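Local coordinates for protein polyprenyl synthetase (Nonlabens dokdonensis, PDB 6KD7) that probably joins isoprenoid diphosphate units into geranylgeranyl pyrophosphate as a magnesium-dependent prenyltransferase of the FPP/GGPP synthase family, at residues 226-230 with 231-235; 246-249 with 250-254; 272-275 with 276-280. All coordinates share one frame; numbering follows the deposited sequence. Where two conformers were deposited one is given.

Contact 1 of 3, residues 226-230 with 231-235; sequences GGDIR and ENKKT
Asp-228 and Lys-233 meet where the one-turn helix 227-230 ends, and the backbone there is wound tightly. Asp-228 O accepts from Lys-233 N at 2.8 Å, and Ile-229 O takes Asn-232 N at 2.9 Å, approached from above its carbonyl plane. Asn-232 leaves the helix with positive phi and the chain closes as a Schellman motif. Glu-231 N still bonds to Gly-227 O, so the last turn keeps its helical pairing before the chain swings away. Next to this motif the Asp-228 carboxylate lies crosswise to Thr-235, OD2 3.5 Å from CG2. Water 1 ties the same OD2 to Thr-235 OG1, linking the short helix to the N-cap of helix 236-241.

The charged side is looser. Arg-230 sets CG opposite its backbone N (chi1 176°) and bends at chi3 (67°), which folds one guanidinium face over Glu-231 CG. The guanidinium and carboxylate planes stand 80° apart, and the salt bridge from Arg-230 NH2 to Glu-231 OE2 is long at 3.5 Å. Lys-233 NZ makes a salt bridge of 3.0 Å to Glu-231 OE1 on the anti side, standing out of the carboxylate plane. Water 2 donates to that OE1 and to Asp-228 OD1, and probably eases the repulsion between the two acids. Arg-230 has a stronger partner in Glu-224 and a cation-pi contact with Phe-259.

The Lys-233 side chain comes within about 6 Å of a bound magnesium ion. Ile-229 turns from the loop onto Val-274, Lys-275 and Phe-278 of helix 264-281, while Asn-232 OD1 receives Lys-270 of that helix.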
ATOM      1  N   GLY A 226     -10.592  27.971  -2.954  1.00 38.27           N
ATOM      2  CA  GLY A 226      -9.125  27.821  -3.018  1.00 42.74           C
ATOM      3  C   GLY A 226      -8.631  26.455  -3.494  1.00 37.69           C
ATOM      4  O   GLY A 226      -7.446  26.195  -3.296  1.00 42.21           O
ATOM      5  N   GLY A 227      -9.454  25.637  -4.152  1.00 36.32           N
ATOM      6  CA  GLY A 227      -9.023  24.345  -4.734  1.00 35.13           C
ATOM      7  C   GLY A 227      -7.932  24.530  -5.779  1.00 37.58           C
ATOM      8  O   GLY A 227      -6.924  23.789  -5.797  1.00 34.42           O
ATOM      9  N   ASP A 228      -8.076  25.518  -6.635  1.00 30.60           N
ATOM     10  CA  ASP A 228      -7.053  25.773  -7.654  1.00 32.87           C
ATOM     11  C   ASP A 228      -5.730  26.126  -6.943  1.00 32.68           C
ATOM     12  O   ASP A 228      -4.654  25.676  -7.408  1.00 29.15           O
ATOM     13  CB  ASP A 228      -7.522  26.861  -8.609  1.00 31.98           C
ATOM     14  CG  ASP A 228      -8.646  26.452  -9.543  1.00 33.86           C
ATOM     15  OD1 ASP A 228      -8.846  25.241  -9.680  1.00 29.84           O
ATOM     16  OD2 ASP A 228      -9.273  27.377 -10.131  1.00 29.03           O
ATOM     17  N   ILE A 229      -5.794  26.925  -5.885  1.00 29.98           N
ATOM     18  CA  ILE A 229      -4.591  27.322  -5.115  1.00 32.88           C
ATOM     19  C   ILE A 229      -3.958  26.068  -4.479  1.00 33.26           C
ATOM     20  O   ILE A 229      -2.760  25.801  -4.736  1.00 30.42           O
ATOM     21  CB  ILE A 229      -4.915  28.387  -4.072  1.00 33.63           C
ATOM     22  CG1 ILE A 229      -5.257  29.724  -4.739  1.00 36.20           C
ATOM     23  CG2 ILE A 229      -3.694  28.523  -3.172  1.00 34.53           C
ATOM     24  CD1 ILE A 229      -5.923  30.743  -3.826  1.00 37.89           C
ATOM     25  N   ARG A 230      -4.746  25.297  -3.751  1.00 28.88           N
ATOM     26  CA  ARG A 230      -4.261  24.080  -3.084  1.00 31.88           C
ATOM     27  C   ARG A 230      -3.570  23.158  -4.095  1.00 33.76           C
ATOM     28  O   ARG A 230      -2.534  22.532  -3.736  1.00 34.03           O
ATOM     29  CB  ARG A 230      -5.414  23.371  -2.405  1.00 32.20           C
ATOM     30  CG  ARG A 230      -4.984  22.050  -1.791  1.00 33.45           C
ATOM     31  CD  ARG A 230      -6.065  21.473  -0.898  1.00 34.63           C
ATOM     32  NE  ARG A 230      -7.192  21.099  -1.720  1.00 38.44           N
ATOM     33  CZ  ARG A 230      -7.193  20.101  -2.595  1.00 43.69           C
ATOM     34  NH1 ARG A 230      -6.131  19.317  -2.770  1.00 38.32           N
ATOM     35  NH2 ARG A 230      -8.284  19.892  -3.307  1.00 42.63           N
ATOM     36  N   GLU A 231      -4.103  23.050  -5.311  1.00 31.62           N
ATOM     37  CA  GLU A 231      -3.602  22.076  -6.316  1.00 30.10           C
ATOM     38  C   GLU A 231      -2.589  22.752  -7.232  1.00 29.70           C
ATOM     39  O   GLU A 231      -2.129  22.131  -8.169  1.00 29.35           O
ATOM     40  CB  GLU A 231      -4.763  21.504  -7.111  1.00 34.56           C
ATOM     41  CG  GLU A 231      -5.672  20.631  -6.269  1.00 41.26           C
ATOM     42  CD  GLU A 231      -6.739  19.878  -7.061  1.00 54.87           C
ATOM     43  OE1 GLU A 231      -7.061  20.313  -8.192  1.00 57.72           O
ATOM     44  OE2 GLU A 231      -7.261  18.864  -6.541  1.00 65.48           O
ATOM     45  N   ASN A 232      -2.247  24.002  -6.956  1.00 28.86           N
ATOM     46  CA  ASN A 232      -1.269  24.753  -7.766  1.00 31.47           C
ATOM     47  C   ASN A 232      -1.701  24.761  -9.235  1.00 32.41           C
ATOM     48  O   ASN A 232      -0.802  24.740 -10.077  1.00 29.14           O
ATOM     49  CB  ASN A 232       0.154  24.191  -7.583  1.00 31.27           C
ATOM     50  CG  ASN A 232       0.553  24.184  -6.124  1.00 30.64           C
ATOM     51  OD1 ASN A 232       0.418  25.204  -5.427  1.00 27.64           O
ATOM     52  ND2 ASN A 232       0.970  23.029  -5.641  1.00 28.00           N
ATOM     53  N   LYS A 233      -2.998  24.907  -9.533  1.00 34.65           N
ATOM     54  CA  LYS A 233      -3.459  25.041 -10.944  1.00 35.53           C
ATOM     55  C   LYS A 233      -3.124  26.448 -11.405  1.00 33.04           C
ATOM     56  O   LYS A 233      -3.479  27.423 -10.711  1.00 30.86           O
ATOM     57  CB  LYS A 233      -4.950  24.778 -11.096  1.00 42.11           C
ATOM     58  CG  LYS A 233      -5.336  23.325 -10.919  1.00 56.79           C
ATOM     59  CD  LYS A 233      -5.977  22.676 -12.136  1.00 73.06           C
ATOM     60  CE  LYS A 233      -7.043  21.669 -11.735  1.00 86.63           C
ATOM     61  NZ  LYS A 233      -6.464  20.439 -11.128  1.00 84.33           N
ATOM     62  N   LYS A 234      -2.428  26.557 -12.514  1.00 33.21           N
ATOM     63  CA  LYS A 234      -2.002  27.874 -13.049  1.00 40.57           C
ATOM     64  C   LYS A 234      -3.169  28.448 -13.876  1.00 35.00           C
ATOM     65  O   LYS A 234      -3.200  28.232 -15.109  1.00 41.41           O
ATOM     66  CB  LYS A 234      -0.705  27.649 -13.838  1.00 53.12           C
ATOM     67  CG  LYS A 234       0.522  27.361 -12.968  1.00 62.72           C
ATOM     68  CD  LYS A 234       1.834  27.345 -13.741  1.00 69.22           C
ATOM     69  CE  LYS A 234       1.961  26.172 -14.688  1.00 63.77           C
ATOM     70  NZ  LYS A 234       2.171  24.921 -13.928  1.00 56.47           N
ATOM     71  N   THR A 235      -4.150  29.036 -13.199  1.00 29.53           N
ATOM     72  CA  THR A 235      -5.356  29.600 -13.850  1.00 31.47           C
ATOM     73  C   THR A 235      -5.097  31.062 -14.207  1.00 32.93           C
ATOM     74  O   THR A 235      -4.007  31.573 -13.909  1.00 35.40           O
ATOM     75  CB  THR A 235      -6.586  29.454 -12.970  1.00 29.73           C
ATOM     76  OG1 THR A 235      -6.442  30.313 -11.845  1.00 30.23           O
ATOM     77  CG2 THR A 235      -6.857  28.033 -12.536  1.00 29.92           C
TER
HETATM   78  O   HOH W   1      -8.549  29.838 -10.287  1.00 25.04           O
HETATM   79  O   HOH W   2      -8.843  22.518  -8.414  1.00 45.96           O

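Contact 2 of 3, residues 246-249 with 250-254; sequences DCAT and ELKEW
Leu-251 N and Lys-252 N make the firmer bonds across this turn, to Cys-247 O at 3.0 Å and Ala-248 O at 2.9 Å. The second is the straighter, with 167° at the hydrogen. Glu-253 N to Thr-249 O follows as a weak, bent bond of 3.1 Å. One step further, in the Glu-250 conformer given, the Trp-254 indole NE1 gives its hydrogen to Glu-250 OE1 at 3.1 Å, using the anti lone pair of the carboxylate. In that conformer CG stands opposite the backbone N (chi1 -161°) and the chain then runs extended, carrying OE1 to NE1, though 24° out of the ring plane. Glu-250 has a second conformer, so this bond is not certain.

These are i to i+4 pairings of a short alpha-helix, 248-254, one of the helices in the largely helical prenyl synthase fold. Thr-249 and Glu-253, one turn apart, lie side by side and point the same way, with Thr-249 CG2 3.7 Å from Glu-253 OE1. Glu-253 also passes its methylenes over Thr-249 O, and its OE2 forms a long, weak ion pair with Lys-91 of the second subunit. Were Glu-253 cut back to an alanine, the Thr-249 methyl would probably lose this neighbour, and Lys-91 of the second subunit its distant counter-charge.

Lys-252 stretches its aliphatic chain past Ala-248, CG resting 3.2 Å from Ala-248 O. On the buried flank Cys-247 CB lies 4.4 Å from Leu-251 CD1, a loose apolar touch. Leu-251 continues onto Val-274, Ser-241 and Ile-242, and Trp-254 meets Phe-221 of the second subunit edge-to-face.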
ATOM      1  N   ASP A 246       6.875  42.342  -8.409  1.00 54.34           N
ATOM      2  CA  ASP A 246       6.856  42.463  -6.920  1.00 61.61           C
ATOM      3  C   ASP A 246       6.356  41.187  -6.226  1.00 59.01           C
ATOM      4  O   ASP A 246       6.858  40.903  -5.149  1.00 62.41           O
ATOM      5  CB  ASP A 246       5.973  43.622  -6.442  1.00 69.51           C
ATOM      6  CG  ASP A 246       6.479  44.996  -6.861  1.00 71.81           C
ATOM      7  OD1 ASP A 246       7.669  45.097  -7.229  1.00 61.51           O
ATOM      8  OD2 ASP A 246       5.671  45.946  -6.837  1.00 77.22           O
ATOM      9  N   CYS A 247       5.357  40.487  -6.772  1.00 60.85           N
ATOM     10  CA  CYS A 247       4.667  39.350  -6.100  1.00 57.33           C
ATOM     11  C   CYS A 247       5.215  38.011  -6.645  1.00 47.18           C
ATOM     12  O   CYS A 247       5.110  37.008  -5.952  1.00 61.59           O
ATOM     13  CB  CYS A 247       3.153  39.511  -6.259  1.00 54.59           C
ATOM     14  SG  CYS A 247       2.504  41.097  -5.648  1.00 69.47           S
ATOM     15  N   ALA A 248       5.826  37.996  -7.824  1.00 45.36           N
ATOM     16  CA  ALA A 248       6.008  36.804  -8.685  1.00 44.83           C
ATOM     17  C   ALA A 248       6.802  35.723  -7.949  1.00 47.06           C
ATOM     18  O   ALA A 248       6.371  34.569  -7.943  1.00 47.02           O
ATOM     19  CB  ALA A 248       6.701  37.175  -9.974  1.00 43.57           C
ATOM     20  N   THR A 249       7.940  36.079  -7.362  1.00 48.52           N
ATOM     21  CA  THR A 249       8.846  35.097  -6.717  1.00 45.21           C
ATOM     22  C   THR A 249       8.118  34.406  -5.566  1.00 43.60           C
ATOM     23  O   THR A 249       8.145  33.174  -5.531  1.00 42.06           O
ATOM     24  CB  THR A 249      10.158  35.716  -6.240  1.00 47.81           C
ATOM     25  OG1 THR A 249      10.954  35.854  -7.410  1.00 54.54           O
ATOM     26  CG2 THR A 249      10.920  34.828  -5.284  1.00 51.96           C
ATOM     27  N   GLU A 250       7.452  35.130  -4.651  0.50 40.46           N
ATOM     28  CA  GLU A 250       6.794  34.460  -3.488  0.50 42.67           C
ATOM     29  C   GLU A 250       5.467  33.800  -3.918  0.50 41.82           C
ATOM     30  O   GLU A 250       5.005  32.905  -3.166  0.50 36.32           O
ATOM     31  CB  GLU A 250       6.607  35.354  -2.244  0.50 44.47           C
ATOM     32  CG  GLU A 250       6.382  34.538  -0.952  0.50 44.83           C
ATOM     33  CD  GLU A 250       6.020  35.331   0.294  0.50 45.12           C
ATOM     34  OE1 GLU A 250       5.027  34.961   1.005  0.50 33.86           O
ATOM     35  OE2 GLU A 250       6.714  36.342   0.527  0.50 46.82           O
ATOM     36  N   LEU A 251       4.863  34.180  -5.054  1.00 41.83           N
ATOM     37  CA  LEU A 251       3.733  33.381  -5.613  1.00 44.76           C
ATOM     38  C   LEU A 251       4.265  32.054  -6.152  1.00 34.50           C
ATOM     39  O   LEU A 251       3.703  31.035  -5.816  1.00 29.39           O
ATOM     40  CB  LEU A 251       2.974  34.133  -6.704  1.00 46.14           C
ATOM     41  CG  LEU A 251       1.762  34.902  -6.207  1.00 49.71           C
ATOM     42  CD1 LEU A 251       1.198  35.747  -7.328  1.00 55.80           C
ATOM     43  CD2 LEU A 251       0.712  33.970  -5.643  1.00 44.59           C
ATOM     44  N   LYS A 252       5.338  32.085  -6.920  1.00 35.08           N
ATOM     45  CA  LYS A 252       5.930  30.840  -7.460  1.00 38.44           C
ATOM     46  C   LYS A 252       6.362  29.928  -6.308  1.00 38.73           C
ATOM     47  O   LYS A 252       6.226  28.705  -6.468  1.00 37.53           O
ATOM     48  CB  LYS A 252       7.053  31.161  -8.428  1.00 38.80           C
ATOM     49  CG  LYS A 252       6.576  31.897  -9.667  1.00 47.23           C
ATOM     50  CD  LYS A 252       7.658  32.160 -10.664  1.00 50.45           C
ATOM     51  CE  LYS A 252       7.250  33.213 -11.664  1.00 57.77           C
ATOM     52  NZ  LYS A 252       8.209  33.237 -12.790  1.00 68.62           N
ATOM     53  N   GLU A 253       6.745  30.486  -5.161  1.00 39.01           N
ATOM     54  CA  GLU A 253       7.239  29.657  -4.034  1.00 42.01           C
ATOM     55  C   GLU A 253       6.030  29.037  -3.364  1.00 37.21           C
ATOM     56  O   GLU A 253       6.080  27.824  -3.074  1.00 34.10           O
ATOM     57  CB  GLU A 253       8.167  30.456  -3.113  1.00 50.43           C
ATOM     58  CG  GLU A 253       9.612  30.486  -3.629  1.00 53.03           C
ATOM     59  CD  GLU A 253      10.481  31.580  -3.022  1.00 63.92           C
ATOM     60  OE1 GLU A 253      11.658  31.725  -3.458  1.00 64.62           O
ATOM     61  OE2 GLU A 253       9.979  32.293  -2.113  1.00 57.19           O
ATOM     62  N   TRP A 254       4.936  29.778  -3.205  1.00 32.73           N
ATOM     63  CA  TRP A 254       3.706  29.150  -2.661  1.00 31.78           C
ATOM     64  C   TRP A 254       3.264  28.022  -3.593  1.00 29.29           C
ATOM     65  O   TRP A 254       2.823  26.995  -3.108  1.00 29.30           O
ATOM     66  CB  TRP A 254       2.610  30.200  -2.494  1.00 33.61           C
ATOM     67  CG  TRP A 254       2.742  30.979  -1.224  1.00 35.26           C
ATOM     68  CD1 TRP A 254       3.124  32.278  -1.099  1.00 35.72           C
ATOM     69  CD2 TRP A 254       2.536  30.488   0.118  1.00 33.50           C
ATOM     70  NE1 TRP A 254       3.125  32.644   0.221  1.00 40.83           N
ATOM     71  CE2 TRP A 254       2.783  31.565   0.992  1.00 36.48           C
ATOM     72  CE3 TRP A 254       2.191  29.245   0.667  1.00 35.03           C
ATOM     73  CZ2 TRP A 254       2.658  31.450   2.375  1.00 35.68           C
ATOM     74  CZ3 TRP A 254       2.068  29.126   2.038  1.00 37.05           C
ATOM     75  CH2 TRP A 254       2.304  30.217   2.880  1.00 36.74           C
TER

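Contact 3 of 3, residues 272-275 with 276-280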
ATOM      1  N   GLU A 272      -5.203  31.946   2.093  1.00 39.47           N
ATOM      2  CA  GLU A 272      -5.384  33.366   2.515  1.00 39.60           C
ATOM      3  C   GLU A 272      -4.250  34.197   1.946  1.00 36.91           C
ATOM      4  O   GLU A 272      -4.519  35.257   1.350  1.00 39.87           O
ATOM      5  CB  GLU A 272      -5.572  33.508   4.029  1.00 46.41           C
ATOM      6  CG  GLU A 272      -6.921  32.969   4.513  1.00 60.51           C
ATOM      7  CD  GLU A 272      -8.134  33.245   3.598  1.00 72.34           C
ATOM      8  OE1 GLU A 272      -8.273  34.407   3.072  1.00 67.25           O
ATOM      9  OE2 GLU A 272      -8.932  32.288   3.364  1.00 70.72           O
ATOM     10  N   THR A 273      -3.020  33.701   1.999  1.00 38.58           N
ATOM     11  CA  THR A 273      -1.853  34.503   1.574  1.00 37.49           C
ATOM     12  C   THR A 273      -1.869  34.672   0.062  1.00 38.39           C
ATOM     13  O   THR A 273      -1.605  35.819  -0.430  1.00 40.20           O
ATOM     14  CB  THR A 273      -0.535  33.859   2.014  1.00 40.23           C
ATOM     15  OG1 THR A 273      -0.643  33.518   3.397  1.00 42.29           O
ATOM     16  CG2 THR A 273       0.625  34.784   1.759  1.00 36.89           C
ATOM     17  N   VAL A 274      -2.124  33.579  -0.670  1.00 38.62           N
ATOM     18  CA  VAL A 274      -2.152  33.670  -2.160  1.00 37.68           C
ATOM     19  C   VAL A 274      -3.324  34.573  -2.577  1.00 34.52           C
ATOM     20  O   VAL A 274      -3.121  35.430  -3.445  1.00 33.52           O
ATOM     21  CB  VAL A 274      -2.217  32.284  -2.808  1.00 39.68           C
ATOM     22  CG1 VAL A 274      -2.483  32.389  -4.305  1.00 38.14           C
ATOM     23  CG2 VAL A 274      -0.935  31.524  -2.533  1.00 39.77           C
ATOM     24  N   LYS A 275      -4.501  34.421  -1.965  1.00 34.83           N
ATOM     25  CA  LYS A 275      -5.656  35.332  -2.251  1.00 37.57           C
ATOM     26  C   LYS A 275      -5.185  36.781  -2.099  1.00 40.76           C
ATOM     27  O   LYS A 275      -5.365  37.585  -3.066  1.00 40.80           O
ATOM     28  CB  LYS A 275      -6.869  34.973  -1.401  1.00 37.03           C
ATOM     29  CG  LYS A 275      -7.605  33.748  -1.926  1.00 38.08           C
ATOM     30  CD  LYS A 275      -8.601  33.148  -0.973  1.00 41.69           C
ATOM     31  CE  LYS A 275      -9.685  34.138  -0.615  1.00 50.97           C
ATOM     32  NZ  LYS A 275     -10.901  33.416  -0.190  1.00 56.99           N
ATOM     33  N   VAL A 276      -4.447  37.091  -1.031  1.00 40.40           N
ATOM     34  CA  VAL A 276      -3.989  38.495  -0.824  1.00 38.62           C
ATOM     35  C   VAL A 276      -3.035  38.879  -1.948  1.00 39.72           C
ATOM     36  O   VAL A 276      -3.164  40.021  -2.447  1.00 43.75           O
ATOM     37  CB  VAL A 276      -3.375  38.703   0.574  1.00 41.06           C
ATOM     38  CG1 VAL A 276      -2.737  40.081   0.680  1.00 41.58           C
ATOM     39  CG2 VAL A 276      -4.418  38.468   1.670  1.00 37.72           C
ATOM     40  N   PHE A 277      -2.125  38.001  -2.357  1.00 37.27           N
ATOM     41  CA  PHE A 277      -1.207  38.312  -3.491  1.00 47.17           C
ATOM     42  C   PHE A 277      -2.002  38.537  -4.784  1.00 44.80           C
ATOM     43  O   PHE A 277      -1.642  39.385  -5.605  1.00 46.98           O
ATOM     44  CB  PHE A 277      -0.175  37.204  -3.716  1.00 54.49           C
ATOM     45  CG  PHE A 277       0.985  37.260  -2.759  1.00 66.02           C
ATOM     46  CD1 PHE A 277       1.751  38.413  -2.648  1.00 79.23           C
ATOM     47  CD2 PHE A 277       1.294  36.178  -1.947  1.00 72.15           C
ATOM     48  CE1 PHE A 277       2.802  38.471  -1.747  1.00 76.48           C
ATOM     49  CE2 PHE A 277       2.353  36.238  -1.052  1.00 70.95           C
ATOM     50  CZ  PHE A 277       3.104  37.379  -0.961  1.00 72.24           C
ATOM     51  N   PHE A 278      -3.062  37.767  -4.981  1.00 41.76           N
ATOM     52  CA  PHE A 278      -3.920  37.901  -6.184  1.00 46.73           C
ATOM     53  C   PHE A 278      -4.469  39.343  -6.228  1.00 43.22           C
ATOM     54  O   PHE A 278      -4.298  39.942  -7.293  1.00 38.16           O
ATOM     55  CB  PHE A 278      -5.013  36.829  -6.212  1.00 37.25           C
ATOM     56  CG  PHE A 278      -4.563  35.438  -6.589  1.00 35.44           C
ATOM     57  CD1 PHE A 278      -3.350  35.209  -7.206  1.00 37.42           C
ATOM     58  CD2 PHE A 278      -5.418  34.363  -6.397  1.00 34.20           C
ATOM     59  CE1 PHE A 278      -2.976  33.927  -7.576  1.00 39.02           C
ATOM     60  CE2 PHE A 278      -5.061  33.087  -6.788  1.00 30.67           C
ATOM     61  CZ  PHE A 278      -3.834  32.873  -7.374  1.00 33.92           C
ATOM     62  N   GLU A 279      -5.031  39.862  -5.120  1.00 44.44           N
ATOM     63  CA  GLU A 279      -5.561  41.259  -5.019  1.00 45.88           C
ATOM     64  C   GLU A 279      -4.392  42.214  -5.252  1.00 45.91           C
ATOM     65  O   GLU A 279      -4.367  42.890  -6.319  1.00 46.51           O
ATOM     66  CB  GLU A 279      -6.267  41.556  -3.693  1.00 50.38           C
ATOM     67  CG  GLU A 279      -6.895  40.328  -3.091  1.00 60.95           C
ATOM     68  CD  GLU A 279      -7.892  40.510  -1.966  1.00 73.88           C
ATOM     69  OE1 GLU A 279      -8.950  41.091  -2.232  1.00 86.74           O
ATOM     70  OE2 GLU A 279      -7.630  39.997  -0.843  1.00 87.82           O
ATOM     71  N   GLN A 280      -3.403  42.198  -4.360  1.00 45.18           N
ATOM     72  CA  GLN A 280      -2.344  43.232  -4.345  1.00 46.61           C
ATOM     73  C   GLN A 280      -1.594  43.221  -5.673  1.00 45.11           C
ATOM     74  O   GLN A 280      -1.183  44.274  -6.081  1.00 54.24           O
ATOM     75  CB  GLN A 280      -1.394  43.055  -3.160  1.00 54.63           C
ATOM     76  CG  GLN A 280      -2.062  43.285  -1.809  1.00 60.89           C
ATOM     77  CD  GLN A 280      -1.083  43.101  -0.670  1.00 67.90           C
ATOM     78  OE1 GLN A 280       0.027  42.600  -0.853  1.00 64.04           O
ATOM     79  NE2 GLN A 280      -1.494  43.504   0.523  1.00 67.80           N
TER
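Val-274 and Phe-278 run side by side on one flank of the helix, pointing the same way, and the valine sets a methyl over the phenyl face. CG1 of Val-274 sits 3.6 Å from the Phe-278 ring centroid and 21° off the ring normal, a CH-pi contact displaced toward the rim. Its closest ring atom is Phe-278 CZ, at 3.4 Å. With CG1 turned opposite the backbone N (chi1 170°), Val-274 directs this branch up the helix toward the residue one turn on.

Thr-273 and Phe-277 repeat the pairing on the next flank, but with a different meeting of surfaces. The Thr-273 methyl CG2 comes 3.6 Å from Phe-277 CE2, and the ring leans obliquely past the Thr-273 carbonyl. The edge of the Phe-277 ring faces Val-274 CA. The methyl is presented to the ring because Thr-273 OG1 turns the other way, back down the helix, to bond with Glu-269 O.

Both pairs ride on regular alpha-helical bonds. Phe-278 N reaches Val-274 O at 2.8 Å, nearly in line with the carbonyl, and Phe-277 N meets Thr-273 O at 3.0 Å. On the more polar side Glu-279 lays CG 3.1 Å from Lys-275 O, while Lys-275 sends its ammonium group to Ala-214 O.

Phe-278 is buried against Leu-237, Tyr-238 and Ser-241 of helix 236-241, and the same flank packs on helix 227-230. Val-274 and Thr-273 meet Trp-254 and Phe-277 meets Glu-250, so helix 264-281 packs against three short helices: 227-230, 236-241 and 248-254.

In the fold
The three contacts follow one another along the chain, contact 1 at the end of helix 227-230, contact 2 on helix 248-254 and contact 3 on helix 264-281. Their centres lie 11 to 14 Å apart on the same side of the chain's centre. Contact 3 links the other two: helix 264-281 packs against both other helices, with Val-274 common to the two junctions. Contacts 1 and 2 come together more lightly, at Asn-232 and Trp-254. Contact 1 lies nearest the bound magnesium, whereas contact 2 faces the second subunit, so the cluster reaches from the neighbourhood of a bound magnesium ion to a contact with a second subunit.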